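Local coordinates for carbohydrate binding module (Ruminococcus flavefaciens, PDB 4V1K), which probably binds plant cell-wall polysaccharides as a non-catalytic module of the family 9 glycoside hydrolase Cel9A in the bacterial cellulosome, at residues L19-D22 / E23-I26; T66-A69 / N70-A74. All coordinates share one frame; numbering follows the deposited sequence.

How the contacts relate
Two surface turns serve here as connections between strands of a β-sandwich. Contact 1 (19-26) leads the chain from strand 5-15 of one sheet into strand 25-29 of the other; contact 2 (66-74) is the bend of the hairpin made by strands 55-64 and 73-83, in that same second sheet. Their centres lie about 21 Å apart, yet they meet where M25 SE packs 3.9 Å from W73 CZ2. The R24 side chain lies about 9 Å from a bound 2-hydroxybutane-1,4-diol, not in contact, whereas the Y72 side chain is close, about 4 Å, to two polyethylene glycols, probably from the crystallisation liquor.

Contact 1 of 2, residues L19-D22 / E23-I26; sequences LGED and ERMI
E23 and G20 grip each other twice at a type I beta turn, G20 to E23, that carries the chain from strand 5-15 into strand 25-29 of the β-sandwich. The backbone N of E23 donates to G20 O (2.9 Å), closing the turn through E21 and D22. The E23 side chain then folds back: with CG anti to the carbonyl carbon (chi1 -63°) and the chain extended beyond, OE1 accepts from G20 N at 2.8 Å, almost straight (173°) and on the anti side of the carboxylate. D22 lies alongside, the two carboxylates turned nearly parallel (planes 11° apart); D22 OD1 and E23 OE2 are 4.6 Å apart, and the like charges probably disfavour each other mildly. L19 CD2 rests against E23 O, 3.7 Å away. Next, R24 runs extended across the turn, its CG 3.6 Å from G20 O, while two waters join its NH2 to L19 O and its NH1 to E21 O. Replacing it with a leucine would probably leave the waters on L19 O and E21 O without the guanidinium donors that hold them. Beyond it, at the selenomethionine M25, a third water accepts from the backbone N (3.0 Å) and donates to D22 O (2.9 Å).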
ATOM      1  N   LEU A  19       2.885  16.931   1.087  1.00 22.16           N
ATOM      2  CA  LEU A  19       2.902  16.244  -0.200  1.00 22.79           C
ATOM      3  C   LEU A  19       2.279  17.131  -1.292  1.00 22.97           C
ATOM      4  O   LEU A  19       1.160  17.602  -1.157  1.00 25.74           O
ATOM      5  CB  LEU A  19       2.146  14.916  -0.127  1.00 21.53           C
ATOM      6  CG  LEU A  19       2.599  13.922   0.950  1.00 22.25           C
ATOM      7  CD1 LEU A  19       1.609  12.767   1.117  1.00 24.01           C
ATOM      8  CD2 LEU A  19       4.016  13.422   0.660  1.00 26.42           C
ATOM      9  N   GLY A  20       2.988  17.309  -2.395  1.00 25.63           N
ATOM     10  CA  GLY A  20       2.401  17.928  -3.584  1.00 26.72           C
ATOM     11  C   GLY A  20       1.399  17.030  -4.273  1.00 25.51           C
ATOM     12  O   GLY A  20       1.270  15.857  -3.936  1.00 24.43           O
ATOM     13  N   GLU A  21       0.665  17.589  -5.221  1.00 28.17           N
ATOM     14  CA  GLU A  21      -0.325  16.840  -6.011  1.00 29.17           C
ATOM     15  C   GLU A  21       0.228  15.538  -6.591  1.00 27.24           C
ATOM     16  O   GLU A  21      -0.469  14.500  -6.625  1.00 29.32           O
ATOM     17  CB  GLU A  21      -0.846  17.732  -7.171  1.00 37.72           C
ATOM     18  CG  GLU A  21      -1.809  18.815  -6.725  1.00 43.82           C
ATOM     19  CD  GLU A  21      -2.100  19.885  -7.788  1.00 50.61           C
ATOM     20  OE1 GLU A  21      -1.321  20.057  -8.763  1.00 44.61           O
ATOM     21  OE2 GLU A  21      -3.120  20.579  -7.617  1.00 59.61           O
ATOM     22  N   ASP A  22       1.476  15.581  -7.033  1.00 27.19           N
ATOM     23  CA  ASP A  22       2.100  14.447  -7.709  1.00 28.02           C
ATOM     24  C   ASP A  22       2.843  13.530  -6.739  1.00 28.12           C
ATOM     25  O   ASP A  22       3.516  12.599  -7.190  1.00 30.24           O
ATOM     26  CB  ASP A  22       3.088  14.936  -8.792  1.00 34.17           C
ATOM     27  CG  ASP A  22       4.217  15.836  -8.238  1.00 37.17           C
ATOM     28  OD1 ASP A  22       4.065  16.458  -7.160  1.00 43.34           O
ATOM     29  OD2 ASP A  22       5.258  15.972  -8.933  1.00 46.84           O
ATOM     30  N   GLU A  23       2.709  13.780  -5.428  1.00 22.68           N
ATOM     31  CA  GLU A  23       3.464  13.066  -4.406  1.00 23.24           C
ATOM     32  C   GLU A  23       2.565  12.276  -3.473  1.00 21.33           C
ATOM     33  O   GLU A  23       3.066  11.682  -2.517  1.00 23.02           O
ATOM     34  CB  GLU A  23       4.308  14.055  -3.576  1.00 26.31           C
ATOM     35  CG  GLU A  23       5.355  14.790  -4.393  1.00 31.48           C
ATOM     36  CD  GLU A  23       6.169  15.802  -3.616  1.00 36.49           C
ATOM     37  OE1 GLU A  23       5.676  16.444  -2.669  1.00 32.31           O
ATOM     38  OE2 GLU A  23       7.339  15.972  -3.991  1.00 45.38           O
ATOM     39  N   ARG A  24       1.253  12.211  -3.738  1.00 20.14           N
ATOM     40  CA  ARG A  24       0.341  11.623  -2.740  1.00 18.15           C
ATOM     41  C   ARG A  24       0.284  10.083  -2.769  1.00 17.73           C
ATOM     42  O   ARG A  24      -0.443   9.462  -1.996  1.00 20.46           O
ATOM     43  CB  ARG A  24      -1.064  12.222  -2.866  1.00 19.92           C
ATOM     44  CG  ARG A  24      -1.123  13.657  -2.355  1.00 20.75           C
ATOM     45  CD  ARG A  24      -2.501  14.239  -2.398  1.00 22.50           C
ATOM     46  NE  ARG A  24      -2.557  15.554  -1.776  1.00 23.86           N
ATOM     47  CZ  ARG A  24      -3.056  16.632  -2.351  1.00 25.21           C
ATOM     48  NH1 ARG A  24      -3.531  16.596  -3.625  1.00 27.19           N
ATOM     49  NH2 ARG A  24      -3.078  17.767  -1.644  1.00 26.17           N
HETATM   50  N   MSE A  25       1.032   9.456  -3.666  1.00 17.95           N
HETATM   51  CA  MSE A  25       1.222   7.986  -3.596  1.00 19.74           C
HETATM   52  C   MSE A  25       2.652   7.660  -3.178  1.00 19.61           C
HETATM   53  O   MSE A  25       3.633   8.125  -3.778  1.00 24.88           O
HETATM   54  CB  MSE A  25       0.915   7.285  -4.925  1.00 20.92           C
HETATM   55  CG  MSE A  25      -0.489   7.577  -5.424  1.00 18.89           C
HETATM   56 SE   MSE A  25      -1.176   6.353  -6.774  1.00 20.82          SE
HETATM   57  CE  MSE A  25      -1.911   4.991  -5.579  1.00 20.21           C
ATOM     58  N   ILE A  26       2.758   6.845  -2.151  1.00 18.77           N
ATOM     59  CA  ILE A  26       4.070   6.435  -1.628  0.50 20.43           C
ATOM     60  C   ILE A  26       4.367   5.015  -2.077  1.00 18.57           C
ATOM     61  O   ILE A  26       3.581   4.078  -1.861  1.00 18.75           O
ATOM     62  CB  ILE A  26       4.141   6.538  -0.112  0.50 21.87           C
ATOM     63  CG1 ILE A  26       3.865   7.990   0.303  0.50 24.60           C
ATOM     64  CG2 ILE A  26       5.517   6.089   0.352  0.50 22.81           C
ATOM     65  CD1 ILE A  26       3.269   8.150   1.678  0.50 25.83           C
TER
HETATM   66  O   HOH W   1      -1.140  16.994   0.422  1.00 24.30           O
HETATM   67  O   HOH W   2      -3.082  14.704  -5.864  1.00 29.06           O
HETATM   68  O   HOH W   3       3.057  10.051  -5.824  1.00 28.40           O

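Contact 2 of 2, residues T66-A69 / N70-A74; sequences TDSA and NGYWA
The Y72 ring lies against S68 within the hairpin bend between strands 55-64 and 73-83, and three backbone hydrogen bonds shape the loop beneath it. Two of them converge on D67 O, from N70 N (3.2 Å) and Y72 N (3.0 Å). Both donors stand well out of the carbonyl plane, on opposite faces, so the oxygen is pinched from two sides. The third, G71 N to S68 O, spans 3.0 Å. They bring the 68-69 3-10 segment up against the type I' turn from N70 to W73, in which G71 and Y72 both have positive phi, a backbone shape that glycine adopts easily but tyrosine less so.

One side-chain hydrogen bond braces the start of the loop. D67 places CG anti to its own nitrogen (chi1 -166°), and OD1 then accepts from A69 N at 2.9 Å, an Asx turn; the donor comes from above the carboxylate plane. A second D67 conformer exists, so this brace need not be constant.

The non-polar part is a CH-pi contact. S68 CA sits over the centre of the Y72 ring, 3.8 Å from its centroid and 13° off the normal, while S68 CB bears on the phenol end, 3.4 Å from Y72 OH. Y72 N also serves the loop, so one residue supplies both a backbone donor and an aromatic face. Because the bonds mostly join main-chain atoms, the bend's shape probably depends chiefly on its backbone, to which the packing of one face of the Y72 ring on S68 CA adds a CH-pi contact.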
ATOM      1  N   THR A  66       1.586  -6.495 -15.443  1.00 18.03           N
ATOM      2  CA  THR A  66       2.152  -6.975 -16.711  1.00 19.52           C
ATOM      3  C   THR A  66       1.231  -6.650 -17.906  1.00 21.32           C
ATOM      4  O   THR A  66       1.542  -7.069 -19.031  1.00 25.27           O
ATOM      5  CB  THR A  66       2.367  -8.494 -16.626  1.00 21.26           C
ATOM      6  OG1 THR A  66       1.131  -9.126 -16.339  1.00 23.07           O
ATOM      7  CG2 THR A  66       3.349  -8.835 -15.510  1.00 22.65           C
ATOM      8  N   ASP A  67       0.127  -5.914 -17.679  1.00 18.58           N
ATOM      9  CA  ASP A  67      -0.783  -5.682 -18.838  0.50 20.95           C
ATOM     10  C   ASP A  67      -0.613  -4.371 -19.509  1.00 21.73           C
ATOM     11  O   ASP A  67      -1.051  -3.271 -19.111  1.00 22.42           O
ATOM     12  CB  ASP A  67      -2.233  -5.848 -18.580  0.50 22.80           C
ATOM     13  CG  ASP A  67      -3.050  -5.929 -19.891  0.50 23.97           C
ATOM     14  OD1 ASP A  67      -2.543  -5.937 -21.117  0.50 20.13           O
ATOM     15  OD2 ASP A  67      -4.262  -5.996 -19.629  0.50 23.63           O
ATOM     16  N   SER A  68       0.089  -4.506 -20.621  1.00 23.99           N
ATOM     17  CA  SER A  68       0.360  -3.333 -21.445  1.00 25.18           C
ATOM     18  C   SER A  68      -0.884  -2.580 -21.963  1.00 29.96           C
ATOM     19  O   SER A  68      -0.838  -1.353 -22.139  1.00 29.26           O
ATOM     20  CB  SER A  68       1.237  -3.717 -22.620  1.00 30.09           C
ATOM     21  OG  SER A  68       0.558  -4.648 -23.468  1.00 31.02           O
ATOM     22  N   ALA A  69      -1.985  -3.280 -22.223  1.00 29.18           N
ATOM     23  CA  ALA A  69      -3.198  -2.615 -22.723  1.00 28.97           C
ATOM     24  C   ALA A  69      -3.767  -1.610 -21.745  1.00 29.30           C
ATOM     25  O   ALA A  69      -4.456  -0.662 -22.164  1.00 34.90           O
ATOM     26  CB  ALA A  69      -4.271  -3.641 -23.086  1.00 30.77           C
ATOM     27  N   ASN A  70      -3.503  -1.812 -20.459  1.00 25.28           N
ATOM     28  CA  ASN A  70      -3.977  -0.900 -19.454  1.00 27.92           C
ATOM     29  C   ASN A  70      -2.778  -0.203 -18.849  1.00 23.60           C
ATOM     30  O   ASN A  70      -2.813   0.202 -17.702  1.00 30.43           O
ATOM     31  CB  ASN A  70      -4.842  -1.637 -18.387  1.00 33.29           C
ATOM     32  CG  ASN A  70      -6.188  -2.167 -18.953  1.00 39.93           C
ATOM     33  OD1 ASN A  70      -6.554  -3.332 -18.759  1.00 49.89           O
ATOM     34  ND2 ASN A  70      -6.919  -1.315 -19.647  1.00 39.84           N
ATOM     35  N   GLY A  71      -1.709  -0.029 -19.630  1.00 19.50           N
ATOM     36  CA  GLY A  71      -0.641   0.862 -19.211  1.00 19.06           C
ATOM     37  C   GLY A  71       0.242   0.392 -18.071  1.00 17.23           C
ATOM     38  O   GLY A  71       0.880   1.193 -17.416  1.00 15.98           O
ATOM     39  N   TYR A  72       0.277  -0.911 -17.870  1.00 16.52           N
ATOM     40  CA  TYR A  72       1.142  -1.548 -16.869  1.00 16.01           C
ATOM     41  C   TYR A  72       0.813  -1.079 -15.441  1.00 14.66           C
ATOM     42  O   TYR A  72       1.680  -1.063 -14.562  1.00 15.10           O
ATOM     43  CB  TYR A  72       2.657  -1.356 -17.157  1.00 15.67           C
ATOM     44  CG  TYR A  72       3.123  -1.871 -18.498  1.00 18.09           C
ATOM     45  CD1 TYR A  72       3.315  -3.246 -18.694  1.00 21.35           C
ATOM     46  CD2 TYR A  72       3.391  -1.027 -19.538  1.00 18.66           C
ATOM     47  CE1 TYR A  72       3.765  -3.741 -19.895  1.00 23.93           C
ATOM     48  CE2 TYR A  72       3.862  -1.507 -20.755  1.00 21.25           C
ATOM     49  CZ  TYR A  72       4.069  -2.864 -20.928  1.00 21.71           C
ATOM     50  OH  TYR A  72       4.540  -3.377 -22.152  1.00 27.07           O
ATOM     51  N   TRP A  73      -0.449  -0.748 -15.213  1.00 14.75           N
ATOM     52  CA  TRP A  73      -0.884  -0.117 -13.962  1.00 15.86           C
ATOM     53  C   TRP A  73      -2.322  -0.478 -13.663  1.00 16.57           C
ATOM     54  O   TRP A  73      -3.162  -0.514 -14.585  1.00 17.73           O
ATOM     55  CB  TRP A  73      -0.791   1.402 -14.119  1.00 16.90           C
ATOM     56  CG  TRP A  73      -1.328   2.301 -13.036  1.00 16.05           C
ATOM     57  CD1 TRP A  73      -2.385   3.144 -13.155  1.00 16.51           C
ATOM     58  CD2 TRP A  73      -0.792   2.516 -11.733  1.00 15.22           C
ATOM     59  NE1 TRP A  73      -2.556   3.868 -12.018  1.00 15.82           N
ATOM     60  CE2 TRP A  73      -1.575   3.516 -11.118  1.00 15.61           C
ATOM     61  CE3 TRP A  73       0.276   1.962 -11.022  1.00 16.22           C
ATOM     62  CZ2 TRP A  73      -1.304   3.986  -9.820  1.00 16.41           C
ATOM     63  CZ3 TRP A  73       0.553   2.419  -9.751  1.00 17.09           C
ATOM     64  CH2 TRP A  73      -0.252   3.408  -9.147  1.00 18.66           C
ATOM     65  N   ALA A  74      -2.610  -0.737 -12.382  1.00 16.17           N
ATOM     66  CA  ALA A  74      -3.995  -0.959 -11.925  1.00 16.66           C
ATOM     67  C   ALA A  74      -4.168  -0.356 -10.540  1.00 16.58           C
ATOM     68  O   ALA A  74      -3.212  -0.317  -9.756  1.00 17.44           O
ATOM     69  CB  ALA A  74      -4.336  -2.454 -11.892  1.00 17.47           C
TER